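Local atomic coordinates of NigD-like protein (Bacteroides vulgatus ATCC 8482, PDB entry 3K6O), a protein that is of unknown function but belongs to the NigD-like family, pairing an OB domain with a beta sandwich, and is probably exported as a lipoprotein. Residues V15-A20 against F215-L220; P26-P31 against K40-Q45; I108-P113 against N119-L124. All coordinates share one frame; numbering follows the deposited sequence.

Contact 1 of 3, residues V15-A20 against F215-L220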
loop_
_atom_site.group_PDB
_atom_site.type_symbol
_atom_site.label_atom_id
_atom_site.label_comp_id
_atom_site.label_asym_id
_atom_site.label_seq_id
_atom_site.Cartn_x
_atom_site.Cartn_y
_atom_site.Cartn_z
ATOM N N VAL A 15 -20.217 -3.228 6.779
ATOM C CA VAL A 15 -19.417 -2.275 6.012
ATOM C C VAL A 15 -18.122 -2.979 5.691
ATOM O O VAL A 15 -17.717 -3.884 6.415
ATOM C CB VAL A 15 -19.064 -0.984 6.805
ATOM C CG1 VAL A 15 -20.327 -0.157 7.155
ATOM C CG2 VAL A 15 -18.244 -1.328 8.059
ATOM N N THR A 16 -17.483 -2.561 4.607
ATOM C CA THR A 16 -16.200 -3.091 4.214
ATOM C C THR A 16 -15.152 -2.028 4.416
ATOM O O THR A 16 -15.298 -0.927 3.917
ATOM C CB THR A 16 -16.210 -3.459 2.741
ATOM O OG1 THR A 16 -17.265 -4.408 2.492
ATOM C CG2 THR A 16 -14.853 -3.996 2.301
ATOM N N ILE A 17 -14.087 -2.360 5.148
ATOM C CA ILE A 17 -12.948 -1.493 5.246
ATOM C C ILE A 17 -11.863 -2.044 4.304
ATOM O O ILE A 17 -11.275 -3.100 4.593
ATOM C CB ILE A 17 -12.401 -1.393 6.691
ATOM C CG1 ILE A 17 -13.508 -1.016 7.689
ATOM C CG2 ILE A 17 -11.262 -0.375 6.745
ATOM C CD1 ILE A 17 -14.270 0.283 7.349
ATOM N N ALA A 18 -11.571 -1.325 3.215
ATOM C CA ALA A 18 -10.582 -1.806 2.240
ATOM C C ALA A 18 -9.907 -0.699 1.446
ATOM O O ALA A 18 -10.412 0.423 1.355
ATOM C CB ALA A 18 -11.197 -2.844 1.288
HETATM N N MSE A 19 -8.761 -1.046 0.860
HETATM C CA MSE A 19 -8.043 -0.154 -0.034
HETATM C C MSE A 19 -8.831 0.083 -1.318
HETATM O O MSE A 19 -9.663 -0.745 -1.734
HETATM C CB MSE A 19 -6.690 -0.751 -0.408
HETATM C CG MSE A 19 -5.756 -1.013 0.764
HETATM SE SE MSE A 19 -4.973 0.634 1.407
HETATM C CE MSE A 19 -4.449 1.511 -0.116
ATOM N N ALA A 20 -8.568 1.223 -1.939
ATOM C CA ALA A 20 -9.046 1.491 -3.260
ATOM C C ALA A 20 -8.194 2.548 -3.928
ATOM O O ALA A 20 -7.474 3.299 -3.283
ATOM C CB ALA A 20 -10.534 1.924 -3.218
ATOM N N PHE A 215 -9.741 -5.984 7.750
ATOM C CA PHE A 215 -9.618 -4.776 8.591
ATOM C C PHE A 215 -10.952 -4.405 9.186
ATOM O O PHE A 215 -11.991 -4.845 8.698
ATOM C CB PHE A 215 -9.097 -3.590 7.771
ATOM C CG PHE A 215 -7.721 -3.795 7.215
ATOM C CD1 PHE A 215 -6.612 -3.773 8.052
ATOM C CD2 PHE A 215 -7.528 -3.977 5.850
ATOM C CE1 PHE A 215 -5.338 -3.961 7.539
ATOM C CE2 PHE A 215 -6.265 -4.171 5.339
ATOM C CZ PHE A 215 -5.169 -4.160 6.184
ATOM N N ASN A 216 -10.932 -3.573 10.223
ATOM C CA ASN A 216 -12.182 -3.012 10.746
ATOM C C ASN A 216 -12.108 -1.492 10.971
ATOM O O ASN A 216 -11.066 -0.887 10.732
ATOM C CB ASN A 216 -12.637 -3.791 11.985
ATOM C CG ASN A 216 -11.575 -3.908 13.024
ATOM O OD1 ASN A 216 -10.864 -2.941 13.331
ATOM N ND2 ASN A 216 -11.466 -5.097 13.606
ATOM N N PRO A 217 -13.226 -0.862 11.373
ATOM C CA PRO A 217 -13.227 0.597 11.513
ATOM C C PRO A 217 -12.136 1.194 12.408
ATOM O O PRO A 217 -11.629 2.278 12.121
ATOM C CB PRO A 217 -14.620 0.878 12.085
ATOM C CG PRO A 217 -15.463 -0.196 11.441
ATOM C CD PRO A 217 -14.585 -1.417 11.522
ATOM N N LEU A 218 -11.768 0.501 13.478
ATOM C CA LEU A 218 -10.717 1.005 14.351
ATOM C C LEU A 218 -9.428 1.146 13.574
ATOM O O LEU A 218 -8.682 2.112 13.781
ATOM C CB LEU A 218 -10.513 0.101 15.582
ATOM C CG LEU A 218 -9.545 0.630 16.665
ATOM C CD1 LEU A 218 -9.946 2.032 17.187
ATOM C CD2 LEU A 218 -9.457 -0.362 17.822
ATOM N N ASP A 219 -9.192 0.207 12.647
ATOM C CA ASP A 219 -7.957 0.221 11.844
ATOM C C ASP A 219 -7.892 1.517 11.057
ATOM O O ASP A 219 -6.842 2.159 10.985
ATOM C CB ASP A 219 -7.878 -0.976 10.878
ATOM C CG ASP A 219 -7.706 -2.305 11.598
ATOM O OD1 ASP A 219 -6.928 -2.370 12.573
ATOM O OD2 ASP A 219 -8.343 -3.288 11.169
ATOM N N LEU A 220 -9.026 1.905 10.481
ATOM C CA LEU A 220 -9.113 3.166 9.757
ATOM C C LEU A 220 -9.058 4.372 10.715
ATOM O O LEU A 220 -8.303 5.315 10.465
ATOM C CB LEU A 220 -10.381 3.197 8.915
ATOM C CG LEU A 220 -10.763 4.545 8.288
ATOM C CD1 LEU A 220 -9.654 5.057 7.391
ATOM C CD2 LEU A 220 -12.047 4.415 7.502
HETATM O O HOH W 1 -11.167 -5.654 4.976
#

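Contact 2 of 3, residues P26-P31 against K40-Q45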
loop_
_atom_site.group_PDB
_atom_site.type_symbol
_atom_site.label_atom_id
_atom_site.label_comp_id
_atom_site.label_asym_id
_atom_site.label_seq_id
_atom_site.Cartn_x
_atom_site.Cartn_y
_atom_site.Cartn_z
ATOM N N PRO A 26 -13.227 10.517 -18.872
ATOM C CA PRO A 26 -13.887 11.718 -19.420
ATOM C C PRO A 26 -15.388 11.604 -19.518
ATOM O O PRO A 26 -16.078 12.595 -19.344
ATOM C CB PRO A 26 -13.284 11.858 -20.834
ATOM C CG PRO A 26 -12.011 11.165 -20.777
ATOM C CD PRO A 26 -12.094 10.087 -19.715
ATOM N N GLN A 27 -15.892 10.410 -19.802
ATOM C CA GLN A 27 -17.332 10.253 -20.057
ATOM C C GLN A 27 -18.179 10.292 -18.761
ATOM O O GLN A 27 -19.390 10.421 -18.832
ATOM C CB GLN A 27 -17.601 8.963 -20.824
ATOM C CG GLN A 27 -17.341 7.711 -20.001
ATOM C CD GLN A 27 -16.064 7.050 -20.332
ATOM O OE1 GLN A 27 -15.028 7.700 -20.603
ATOM N NE2 GLN A 27 -16.097 5.730 -20.303
ATOM N N TYR A 28 -17.536 10.155 -17.601
ATOM C CA TYR A 28 -18.230 10.228 -16.301
ATOM C C TYR A 28 -18.049 11.620 -15.680
ATOM O O TYR A 28 -17.110 12.333 -16.031
ATOM C CB TYR A 28 -17.728 9.134 -15.337
ATOM C CG TYR A 28 -17.751 7.736 -15.945
ATOM C CD1 TYR A 28 -18.913 7.215 -16.497
ATOM C CD2 TYR A 28 -16.609 6.977 -16.030
ATOM C CE1 TYR A 28 -18.929 5.965 -17.080
ATOM C CE2 TYR A 28 -16.626 5.705 -16.619
ATOM C CZ TYR A 28 -17.788 5.231 -17.137
ATOM O OH TYR A 28 -17.813 4.002 -17.707
ATOM N N ASP A 29 -18.919 11.998 -14.746
ATOM C CA ASP A 29 -18.833 13.339 -14.152
ATOM C C ASP A 29 -18.401 13.350 -12.661
ATOM O O ASP A 29 -18.576 14.337 -11.977
ATOM C CB ASP A 29 -20.144 14.106 -14.381
ATOM C CG ASP A 29 -21.320 13.584 -13.548
ATOM O OD1 ASP A 29 -21.244 12.511 -12.936
ATOM O OD2 ASP A 29 -22.353 14.261 -13.548
ATOM N N ALA A 30 -17.825 12.240 -12.197
ATOM C CA ALA A 30 -17.363 12.101 -10.832
ATOM C C ALA A 30 -16.210 11.058 -10.793
ATOM O O ALA A 30 -16.142 10.164 -11.624
ATOM C CB ALA A 30 -18.531 11.686 -9.897
ATOM N N PRO A 31 -15.286 11.202 -9.837
ATOM C CA PRO A 31 -14.320 10.152 -9.614
ATOM C C PRO A 31 -15.009 8.899 -9.053
ATOM O O PRO A 31 -16.066 8.982 -8.399
ATOM C CB PRO A 31 -13.338 10.770 -8.600
ATOM C CG PRO A 31 -14.084 11.785 -7.921
ATOM C CD PRO A 31 -15.196 12.256 -8.821
ATOM N N LYS A 40 -14.966 -1.963 -10.065
ATOM C CA LYS A 40 -15.141 -0.532 -10.072
ATOM C C LYS A 40 -16.411 -0.211 -9.317
ATOM O O LYS A 40 -17.473 -0.800 -9.590
ATOM C CB LYS A 40 -15.273 -0.016 -11.490
ATOM C CG LYS A 40 -14.075 -0.286 -12.418
ATOM C CD LYS A 40 -14.336 0.395 -13.757
ATOM C CE LYS A 40 -14.022 -0.516 -14.956
ATOM N NZ LYS A 40 -12.554 -0.922 -14.989
ATOM N N LEU A 41 -16.305 0.751 -8.411
ATOM C CA LEU A 41 -17.410 1.144 -7.545
ATOM C C LEU A 41 -17.872 2.545 -7.888
ATOM O O LEU A 41 -17.042 3.472 -7.958
ATOM C CB LEU A 41 -16.955 1.091 -6.081
ATOM C CG LEU A 41 -16.324 -0.220 -5.585
ATOM C CD1 LEU A 41 -15.943 -0.111 -4.109
ATOM C CD2 LEU A 41 -17.259 -1.393 -5.828
ATOM N N TRP A 42 -19.182 2.696 -8.129
ATOM C CA TRP A 42 -19.760 3.987 -8.304
ATOM C C TRP A 42 -20.321 4.566 -6.996
ATOM O O TRP A 42 -21.162 3.925 -6.312
ATOM C CB TRP A 42 -20.872 3.936 -9.353
ATOM C CG TRP A 42 -21.355 5.308 -9.705
ATOM C CD1 TRP A 42 -22.514 5.898 -9.316
ATOM C CD2 TRP A 42 -20.648 6.283 -10.488
ATOM N NE1 TRP A 42 -22.591 7.173 -9.824
ATOM C CE2 TRP A 42 -21.457 7.434 -10.547
ATOM C CE3 TRP A 42 -19.406 6.283 -11.151
ATOM C CZ2 TRP A 42 -21.065 8.594 -11.229
ATOM C CZ3 TRP A 42 -19.009 7.436 -11.831
ATOM C CH2 TRP A 42 -19.838 8.570 -11.868
ATOM N N VAL A 43 -19.911 5.790 -6.669
ATOM C CA VAL A 43 -20.353 6.443 -5.427
ATOM C C VAL A 43 -21.712 7.125 -5.591
ATOM O O VAL A 43 -21.819 8.143 -6.282
ATOM C CB VAL A 43 -19.313 7.474 -4.910
ATOM C CG1 VAL A 43 -19.779 8.080 -3.563
ATOM C CG2 VAL A 43 -17.901 6.834 -4.769
ATOM N N VAL A 44 -22.756 6.570 -4.969
ATOM C CA VAL A 44 -24.085 7.160 -5.061
ATOM C C VAL A 44 -24.471 7.874 -3.761
ATOM O O VAL A 44 -25.381 8.660 -3.777
ATOM C CB VAL A 44 -25.199 6.120 -5.429
ATOM C CG1 VAL A 44 -24.944 5.540 -6.812
ATOM C CG2 VAL A 44 -25.276 4.970 -4.375
ATOM N N GLN A 45 -23.797 7.573 -2.650
ATOM C CA GLN A 45 -23.951 8.320 -1.409
ATOM C C GLN A 45 -22.565 8.521 -0.801
ATOM O O GLN A 45 -21.692 7.660 -0.928
ATOM C CB GLN A 45 -24.850 7.557 -0.432
ATOM C CG GLN A 45 -26.337 7.394 -0.900
ATOM C CD GLN A 45 -27.153 6.464 -0.039
ATOM O OE1 GLN A 45 -26.675 5.966 0.980
ATOM N NE2 GLN A 45 -28.409 6.201 -0.454
HETATM O O HOH W 2 -18.439 7.734 -8.501
#

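Contact 3 of 3, residues I108-P113 against N119-L124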
loop_
_atom_site.group_PDB
_atom_site.type_symbol
_atom_site.label_atom_id
_atom_site.label_comp_id
_atom_site.label_asym_id
_atom_site.label_seq_id
_atom_site.Cartn_x
_atom_site.Cartn_y
_atom_site.Cartn_z
ATOM N N ILE A 108 6.358 -3.831 11.641
ATOM C CA ILE A 108 5.380 -4.047 10.594
ATOM C C ILE A 108 4.118 -4.665 11.187
ATOM O O ILE A 108 4.195 -5.677 11.846
ATOM C CB ILE A 108 5.886 -5.000 9.502
ATOM C CG1 ILE A 108 7.153 -4.448 8.815
ATOM C CG2 ILE A 108 4.775 -5.231 8.432
ATOM C CD1 ILE A 108 7.013 -3.013 8.288
ATOM N N LYS A 109 2.967 -4.041 10.977
ATOM C CA LYS A 109 1.686 -4.602 11.409
ATOM C C LYS A 109 0.998 -5.394 10.287
ATOM O O LYS A 109 0.393 -6.411 10.548
ATOM C CB LYS A 109 0.761 -3.496 11.943
ATOM C CG LYS A 109 1.179 -2.932 13.291
ATOM C CD LYS A 109 -0.001 -2.386 14.087
ATOM C CE LYS A 109 0.336 -2.277 15.564
ATOM N NZ LYS A 109 -0.712 -1.549 16.354
ATOM N N ASP A 110 1.061 -4.924 9.044
ATOM C CA ASP A 110 0.557 -5.697 7.901
ATOM C C ASP A 110 1.429 -5.460 6.676
ATOM O O ASP A 110 1.919 -4.367 6.481
ATOM C CB ASP A 110 -0.877 -5.301 7.545
ATOM C CG ASP A 110 -1.861 -5.697 8.592
ATOM O OD1 ASP A 110 -2.237 -6.876 8.613
ATOM O OD2 ASP A 110 -2.244 -4.838 9.399
HETATM N N MSE A 111 1.634 -6.495 5.870
HETATM C CA MSE A 111 2.198 -6.307 4.554
HETATM C C MSE A 111 1.622 -7.296 3.574
HETATM O O MSE A 111 1.617 -8.483 3.839
HETATM C CB MSE A 111 3.718 -6.432 4.562
HETATM C CG MSE A 111 4.346 -6.270 3.113
HETATM SE SE MSE A 111 6.227 -6.874 3.180
HETATM C CE MSE A 111 6.763 -5.508 4.361
ATOM N N TRP A 112 1.179 -6.802 2.420
ATOM C CA TRP A 112 0.682 -7.677 1.375
ATOM C C TRP A 112 0.765 -6.991 0.025
ATOM O O TRP A 112 0.588 -5.779 -0.070
ATOM C CB TRP A 112 -0.758 -8.119 1.668
ATOM C CG TRP A 112 -1.815 -7.095 1.359
ATOM C CD1 TRP A 112 -2.630 -7.084 0.295
ATOM C CD2 TRP A 112 -2.165 -5.951 2.149
ATOM N NE1 TRP A 112 -3.501 -6.024 0.372
ATOM C CE2 TRP A 112 -3.217 -5.300 1.496
ATOM C CE3 TRP A 112 -1.696 -5.425 3.354
ATOM C CZ2 TRP A 112 -3.800 -4.125 1.986
ATOM C CZ3 TRP A 112 -2.298 -4.252 3.857
ATOM C CH2 TRP A 112 -3.338 -3.627 3.176
ATOM N N PRO A 113 1.040 -7.764 -1.025
ATOM C CA PRO A 113 0.955 -7.227 -2.375
ATOM C C PRO A 113 -0.449 -7.333 -2.924
ATOM O O PRO A 113 -1.186 -8.242 -2.568
ATOM C CB PRO A 113 1.882 -8.152 -3.175
ATOM C CG PRO A 113 1.752 -9.481 -2.498
ATOM C CD PRO A 113 1.485 -9.172 -1.010
ATOM N N ASN A 119 1.526 -3.095 -0.148
ATOM C CA ASN A 119 0.770 -2.392 0.879
ATOM C C ASN A 119 1.346 -2.719 2.230
ATOM O O ASN A 119 1.456 -3.885 2.610
ATOM C CB ASN A 119 -0.689 -2.809 0.809
ATOM C CG ASN A 119 -1.275 -2.538 -0.566
ATOM O OD1 ASN A 119 -1.367 -1.376 -1.003
ATOM N ND2 ASN A 119 -1.622 -3.618 -1.297
ATOM N N VAL A 120 1.695 -1.674 2.962
ATOM C CA VAL A 120 2.298 -1.833 4.274
ATOM C C VAL A 120 1.578 -0.965 5.331
ATOM O O VAL A 120 1.401 0.221 5.156
ATOM C CB VAL A 120 3.772 -1.466 4.218
ATOM C CG1 VAL A 120 4.486 -1.891 5.564
ATOM C CG2 VAL A 120 4.437 -2.141 3.008
ATOM N N ARG A 121 1.162 -1.586 6.424
ATOM C CA ARG A 121 0.717 -0.864 7.582
ATOM C C ARG A 121 1.807 -1.060 8.597
ATOM O O ARG A 121 2.242 -2.189 8.816
ATOM C CB ARG A 121 -0.607 -1.404 8.113
ATOM C CG ARG A 121 -1.165 -0.542 9.275
ATOM C CD ARG A 121 -2.622 -0.838 9.557
ATOM N NE ARG A 121 -2.689 -2.138 10.191
ATOM C CZ ARG A 121 -3.477 -2.460 11.201
ATOM N NH1 ARG A 121 -4.349 -1.591 11.706
ATOM N NH2 ARG A 121 -3.395 -3.682 11.690
ATOM N N PHE A 122 2.262 0.030 9.208
ATOM C CA PHE A 122 3.432 -0.021 10.075
ATOM C C PHE A 122 3.439 1.091 11.096
ATOM O O PHE A 122 2.616 2.011 11.041
ATOM C CB PHE A 122 4.722 0.028 9.257
ATOM C CG PHE A 122 5.016 1.374 8.614
ATOM C CD1 PHE A 122 4.272 1.836 7.536
ATOM C CD2 PHE A 122 6.073 2.162 9.061
ATOM C CE1 PHE A 122 4.552 3.054 6.940
ATOM C CE2 PHE A 122 6.362 3.393 8.454
ATOM C CZ PHE A 122 5.598 3.829 7.380
HETATM N N MSE A 123 4.350 0.982 12.057
HETATM C CA MSE A 123 4.500 1.995 13.091
HETATM C C MSE A 123 5.698 2.858 12.734
HETATM O O MSE A 123 6.739 2.347 12.332
HETATM C CB MSE A 123 4.719 1.346 14.460
HETATM C CG MSE A 123 3.625 0.368 14.923
HETATM SE SE MSE A 123 1.823 1.122 14.968
HETATM C CE MSE A 123 1.930 2.173 16.544
ATOM N N LEU A 124 5.537 4.166 12.863
ATOM C CA LEU A 124 6.630 5.107 12.662
ATOM C C LEU A 124 6.707 6.099 13.808
ATOM O O LEU A 124 5.708 6.435 14.440
ATOM C CB LEU A 124 6.481 5.861 11.329
ATOM C CG LEU A 124 5.281 6.803 11.157
ATOM C CD1 LEU A 124 5.488 7.677 9.911
ATOM C CD2 LEU A 124 4.027 6.007 10.995
#

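Contact 1 of 3, residues V15-A20 against F215-L220
I17 sets its forked side chain against the turn that leads into helix 217-221. One branch, CG1, rests on the backbone there: I17 CG1 lies 3.6 Å from N216 C, with the P217 ring beside it at 4.0 Å from I17 CG1 to P217 CD. The other branch meets F215 at its CB, I17 CG2 to F215 CB being 4.0 Å, and more loosely faces L220 CB. With chi1 at -53°, CG2 stands anti to the backbone N and CG1 anti to the carbonyl carbon, which spreads the two branches over different parts of the turn. No direct hydrogen bond crosses the contact. A single water does that work instead: it donates to I17 O at 2.6 Å and accepts from F215 N at 3.1 Å, while I17 O also sits at the edge of the F215 ring, near its plane.

D219 closes back on the start of the turn. N216 is the N-cap residue, and N216 N gives a straight bond to D219 OD2 (2.8 Å, 164°), one half of a capping box. The other carboxylate oxygen, D219 OD1, makes a salt bridge with R121, so the helix start is tied to the strand 117-125. F215 turns its ring to F60, edge to face, and to W112. On its own side, the strand 16-23 is fixed by backbone bonds from T16, A18 and A20 to strand 58-66. The joint is thus apolar and water-mediated: no backbone bond pairs the C-terminal turn with strand 16-23, and I17 makes the packing.

Contact 2 of 3, residues P26-P31 against K40-Q45
P31 O and V43 N are joined through one water, which donates to P31 O at 2.7 Å and accepts from V43 N at 3.0 Å; no direct hydrogen bond links the two segments. The same water lies over one face of the W42 ring, 3.1 Å above the plane and offset toward the rim. W42 is the bulk of the contact. Its CG stands anti to the backbone N (chi1 -171°), which swings the indole across to the loop 26-31. There its six-membered end does the touching: W42 CH2 is 3.9 Å from A30 CB and 4.1 Å from Y28 CB, and D29 OD1 lies more loosely at the indole edge, near its plane. The Y28 ring receives the edge of W42 on its face in an offset edge-to-face pair, centroids 6.0 Å apart and planes at 60°. Q27 CG lies over the centre of one Y28 face, 3.7 Å above it. A serine in place of W42 would probably open a gap beside A30 and Y28, leaving the tyrosine ring without its edge-on partner and the bridging water without its aromatic wall. F73 meets both rings from outside the two segments. The contact sits at the surface of the OB domain, where the loop between strands 16-23 and 32-34 folds against strand 40-43, itself paired antiparallel with 32-34 and parallel with 75-93.

Contact 3 of 3, residues I108-P113 against N119-L124
I108-P113 and N119-L124 are the two arms of a beta hairpin; the axes of strand 110-113 and strand 119-124 are 171° apart in direction and 4.6 Å at closest approach. D110-R121 and W112-N119 are hydrogen-bonded pairs; M111-V120 and I108-F122 are non-hydrogen-bonded. Between I108 and D110 a classic beta bulge shifts the register: K109 N (2.9 Å) and D110 N (3.0 Å) both donate to R121 O, from the same face of its carbonyl plane.

R121 CG stands anti to the backbone N (chi1 -174°) and the chain then bends at chi3, bringing NE and NH2 round to D110 OD2, each at 2.8 Å, in a salt bridge of bent bonds tilted from the guanidinium plane; K109 CD lies over one guanidinium face. On the same side, N119 CB sits over the six-membered ring of W112, 3.4 Å from its centroid, a CH-pi contact. N119 OD1 is bonded to S171 and R58. The other face is apolar: I108 CD1 reaches V120 CG1 at 3.9 Å and touches F122 CB, while M111 lies alongside V120.

Strand 117-125 bonds onward to strand 165-173, and M111 packs on Y201, F203 and L154 inside the beta sandwich, whereas W112 and D110 face P213 and F215.

How the contacts relate
Contact 2 is a surface contact, its centre about 23 Å from the centre of the chain, built on aromatic rings and a bridging water. Contact 3, its centre about 8 Å from the centre of the chain, is a true strand pairing with backbone bonds, a salt bridge and an apolar face turned into the sandwich. Contact 1 lies between them in place and in chemistry: partly buried, apolar, with a water in place of direct bonds. Contacts 1 and 3 touch, through D219, F215 and M19, and so join the OB strand, the C-terminal turn and the sandwich hairpin. Contacts 2 and 3, one in the OB part and one in the sandwich part, do not meet.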